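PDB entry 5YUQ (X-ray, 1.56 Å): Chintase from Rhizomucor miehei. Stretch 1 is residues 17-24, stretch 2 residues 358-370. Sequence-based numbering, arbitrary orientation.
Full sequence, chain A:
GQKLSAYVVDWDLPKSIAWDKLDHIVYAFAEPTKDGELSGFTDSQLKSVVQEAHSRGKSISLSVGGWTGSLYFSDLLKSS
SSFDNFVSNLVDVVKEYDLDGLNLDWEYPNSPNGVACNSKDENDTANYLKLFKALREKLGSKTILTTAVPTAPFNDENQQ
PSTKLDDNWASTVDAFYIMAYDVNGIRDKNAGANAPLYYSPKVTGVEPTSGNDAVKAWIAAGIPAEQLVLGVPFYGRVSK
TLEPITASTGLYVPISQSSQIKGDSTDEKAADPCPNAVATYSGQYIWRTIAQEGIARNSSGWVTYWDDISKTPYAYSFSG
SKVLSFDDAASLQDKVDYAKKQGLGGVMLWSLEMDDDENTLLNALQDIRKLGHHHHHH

Stretch 1 (17-24) IAWDKLDH
Stretch 2 (358-370) ENTLLNALQDIRK

Residues 17-24 are mostly loop, with a short 3-10 segment at Trp19-Asp20 (phi/psi -52/-36, -75/-8), packed against a stretch helical from Thr360 and 3-10 over 366-368; Asn359 (57/36, left-handed) precedes the helix. The two stretches run in the same sense: the CA of Ala18 is nearest that of Asn359 (8.1 Å), and the CA of Lys21 nearest that of Gln366 (6.9 Å). The contact buries 436 Å².

Ala18 points toward the helix, its small methyl CB 3.9 Å from Leu362 CD2 (Leu362 t, p) and 4.0 Å from Asn359 OD1. Trp19 (m) turns away. Lys21 N donates to Ala18 O (2.9 Å). Asp20 O accepts from Arg369 NH1 (2.9 Å); a water links Asp20 O (3.1 Å) to Arg369 NH2 (2.8 Å).

Lys21 has the largest covered area. Its side chain, bent at chi1 and chi4 (m, t, t, m), lays aliphatic Lys21 CB 3.6 Å from Leu362 CD2 and carries Lys21 NZ to Asn363 OD1 (2.8 Å). Gln366 (m, m, -60°) uses both amide ends: Gln366 NE2 donates to Lys21 O (2.8 Å) and Leu362 O (3.0 Å), while Gln366 OE1 accepts from Arg369 NH1 (3.0 Å).

Leu22 (-152/164; p, p) points away, its O over one face of the Arg369 guanidinium. Arg369 (27°, between wells; t, m, -102°) points its CB toward stretch 1. Asp23 (m) meets the guanidinium edge in a bidentate salt bridge, Asp23 OD1 to Arg369 NH2 3.0 Å and Asp23 OD2 to Arg369 NE 3.1 Å, balancing the arginine's charge. His24, in strand conformation, is out of reach.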

# COMPACT_ATOMS: atom_id res chain seq x y z
N ILE A 17 19.04 -1.37 6.43
CA ILE A 17 17.85 -0.64 6.87
C ILE A 17 18.27 0.63 7.62
O ILE A 17 19.04 0.56 8.58
CB ILE A 17 16.97 -1.53 7.77
CG1 ILE A 17 16.44 -2.73 6.97
CG2 ILE A 17 15.82 -0.74 8.36
CD1 ILE A 17 15.60 -3.70 7.79
N ALA A 18 17.77 1.77 7.17
CA ALA A 18 18.15 3.06 7.76
C ALA A 18 17.34 3.31 9.02
O ALA A 18 16.45 4.16 9.03
CB ALA A 18 17.97 4.19 6.76
N TRP A 19 17.67 2.59 10.08
CA TRP A 19 16.90 2.61 11.31
C TRP A 19 16.66 4.01 11.86
O TRP A 19 15.60 4.29 12.41
CB TRP A 19 17.59 1.76 12.37
CG TRP A 19 17.70 0.32 12.01
CD1 TRP A 19 18.83 -0.35 11.62
CD2 TRP A 19 16.64 -0.64 11.99
NE1 TRP A 19 18.53 -1.67 11.37
CE2 TRP A 19 17.19 -1.87 11.59
CE3 TRP A 19 15.27 -0.57 12.27
CZ2 TRP A 19 16.42 -3.03 11.47
CZ3 TRP A 19 14.52 -1.72 12.16
CH2 TRP A 19 15.09 -2.93 11.76
N ASP A 20 17.64 4.90 11.72
CA ASP A 20 17.51 6.23 12.31
C ASP A 20 16.55 7.13 11.54
O ASP A 20 16.20 8.21 11.99
CB ASP A 20 18.88 6.90 12.47
CG ASP A 20 19.73 6.22 13.53
OD1 ASP A 20 19.20 5.98 14.64
OD2 ASP A 20 20.91 5.91 13.26
N LYS A 21 16.10 6.65 10.38
CA LYS A 21 15.20 7.43 9.53
C LYS A 21 13.76 6.91 9.54
O LYS A 21 12.93 7.33 8.72
CB LYS A 21 15.75 7.49 8.10
CG LYS A 21 17.12 8.18 8.00
CD LYS A 21 17.70 8.05 6.60
CE LYS A 21 19.08 8.72 6.48
NZ LYS A 21 18.98 10.19 6.59
N LEU A 22 13.44 6.02 10.48
CA LEU A 22 12.09 5.46 10.56
C LEU A 22 11.75 5.07 11.98
O LEU A 22 12.64 4.95 12.83
CB LEU A 22 11.97 4.24 9.62
CG LEU A 22 12.97 3.09 9.80
CD1 LEU A 22 12.51 2.10 10.85
CD2 LEU A 22 13.19 2.39 8.48
N ASP A 23 10.46 4.87 12.23
CA ASP A 23 9.99 4.55 13.58
C ASP A 23 9.47 3.14 13.71
O ASP A 23 9.44 2.58 14.81
CB ASP A 23 8.87 5.52 13.96
CG ASP A 23 9.30 6.96 13.87
OD1 ASP A 23 10.18 7.35 14.66
OD2 ASP A 23 8.75 7.69 13.02
N HIS A 24 9.04 2.56 12.60
CA HIS A 24 8.25 1.34 12.64
C HIS A 24 8.54 0.55 11.38
O HIS A 24 8.48 1.09 10.28
CB HIS A 24 6.77 1.75 12.70
CG HIS A 24 5.81 0.61 12.80
ND1 HIS A 24 4.52 0.71 12.31
CD2 HIS A 24 5.91 -0.62 13.36
CE1 HIS A 24 3.87 -0.42 12.55
NE2 HIS A 24 4.69 -1.24 13.19
N GLU A 358 21.32 6.54 -1.43
CA GLU A 358 21.40 7.82 -0.74
C GLU A 358 20.16 8.12 0.09
O GLU A 358 20.06 9.20 0.69
CB GLU A 358 21.63 8.95 -1.74
CG GLU A 358 22.95 8.86 -2.51
CD GLU A 358 22.96 7.76 -3.56
OE1 GLU A 358 21.92 7.51 -4.20
OE2 GLU A 358 24.03 7.14 -3.75
N ASN A 359 19.22 7.18 0.14
CA ASN A 359 17.97 7.37 0.88
C ASN A 359 17.21 8.60 0.42
O ASN A 359 16.59 9.28 1.23
CB ASN A 359 18.22 7.48 2.40
CG ASN A 359 19.15 6.40 2.93
OD1 ASN A 359 18.78 5.22 3.01
ND2 ASN A 359 20.35 6.80 3.35
N THR A 360 17.26 8.89 -0.88
CA THR A 360 16.59 10.08 -1.42
C THR A 360 15.12 10.17 -1.02
O THR A 360 14.67 11.19 -0.51
CB THR A 360 16.69 10.14 -2.95
OG1 THR A 360 18.07 10.19 -3.33
CG2 THR A 360 16.00 11.39 -3.47
N LEU A 361 14.37 9.09 -1.26
CA LEU A 361 12.94 9.11 -0.95
C LEU A 361 12.65 9.04 0.54
O LEU A 361 11.74 9.70 1.02
CB LEU A 361 12.20 8.00 -1.70
CG LEU A 361 12.31 8.09 -3.22
CD1 LEU A 361 11.32 7.13 -3.83
CD2 LEU A 361 12.08 9.51 -3.73
N LEU A 362 13.42 8.24 1.28
CA LEU A 362 13.19 8.16 2.72
C LEU A 362 13.54 9.48 3.40
O LEU A 362 12.83 9.92 4.31
CB LEU A 362 13.97 7.00 3.34
CG LEU A 362 13.81 6.74 4.84
CD1 LEU A 362 12.34 6.54 5.22
CD2 LEU A 362 14.63 5.53 5.26
N ASN A 363 14.60 10.13 2.93
CA ASN A 363 14.93 11.46 3.41
C ASN A 363 13.80 12.45 3.17
O ASN A 363 13.55 13.32 3.98
CB ASN A 363 16.22 11.97 2.76
CG ASN A 363 17.44 11.28 3.29
OD1 ASN A 363 17.39 10.61 4.33
ND2 ASN A 363 18.56 11.44 2.61
N ALA A 364 13.11 12.30 2.04
CA ALA A 364 12.00 13.17 1.69
C ALA A 364 10.82 13.05 2.65
O ALA A 364 9.93 13.90 2.66
CB ALA A 364 11.54 12.89 0.26
N LEU A 365 10.81 12.00 3.45
CA LEU A 365 9.70 11.78 4.37
C LEU A 365 9.99 12.29 5.77
O LEU A 365 9.09 12.30 6.60
CB LEU A 365 9.33 10.29 4.43
CG LEU A 365 8.87 9.66 3.12
CD1 LEU A 365 8.49 8.19 3.34
CD2 LEU A 365 7.70 10.44 2.56
N GLN A 366 11.22 12.73 6.04
CA GLN A 366 11.60 12.98 7.43
C GLN A 366 10.80 14.04 8.17
O GLN A 366 10.69 13.98 9.39
CB GLN A 366 13.11 13.25 7.55
CG GLN A 366 13.93 12.05 7.12
CD GLN A 366 13.61 10.81 7.94
OE1 GLN A 366 13.78 10.81 9.16
NE2 GLN A 366 13.15 9.76 7.27
N ASP A 367 10.22 15.00 7.46
CA ASP A 367 9.46 16.05 8.15
C ASP A 367 8.25 15.52 8.90
O ASP A 367 7.70 16.22 9.74
CB ASP A 367 9.04 17.17 7.19
CG ASP A 367 10.21 18.04 6.77
OD1 ASP A 367 11.27 17.97 7.42
OD2 ASP A 367 10.05 18.80 5.79
N ILE A 368 7.82 14.29 8.61
CA ILE A 368 6.68 13.72 9.32
C ILE A 368 7.07 13.35 10.75
O ILE A 368 6.20 13.28 11.62
CB ILE A 368 6.11 12.47 8.60
CG1 ILE A 368 4.68 12.17 9.07
CG2 ILE A 368 6.98 11.26 8.84
CD1 ILE A 368 3.66 13.21 8.64
N ARG A 369 8.36 13.14 11.02
CA ARG A 369 8.75 12.69 12.35
C ARG A 369 9.34 13.80 13.21
O ARG A 369 10.27 13.58 13.99
CB ARG A 369 9.68 11.47 12.31
CG ARG A 369 10.52 11.33 11.07
CD ARG A 369 10.95 9.88 10.89
NE ARG A 369 11.31 9.24 12.15
CZ ARG A 369 12.56 9.03 12.55
NH1 ARG A 369 13.57 9.42 11.79
NH2 ARG A 369 12.80 8.44 13.72
N LYS A 370 8.76 14.99 13.06
CA LYS A 370 9.19 16.17 13.80
C LYS A 370 8.14 17.28 13.69
O LYS A 370 6.95 17.00 13.59
CB LYS A 370 10.55 16.66 13.28
CG LYS A 370 10.77 16.45 11.78
CD LYS A 370 12.22 16.64 11.36
CE LYS A 370 13.07 15.42 11.65
NZ LYS A 370 14.32 15.40 10.82
O HOH W 1 15.28 7.88 14.97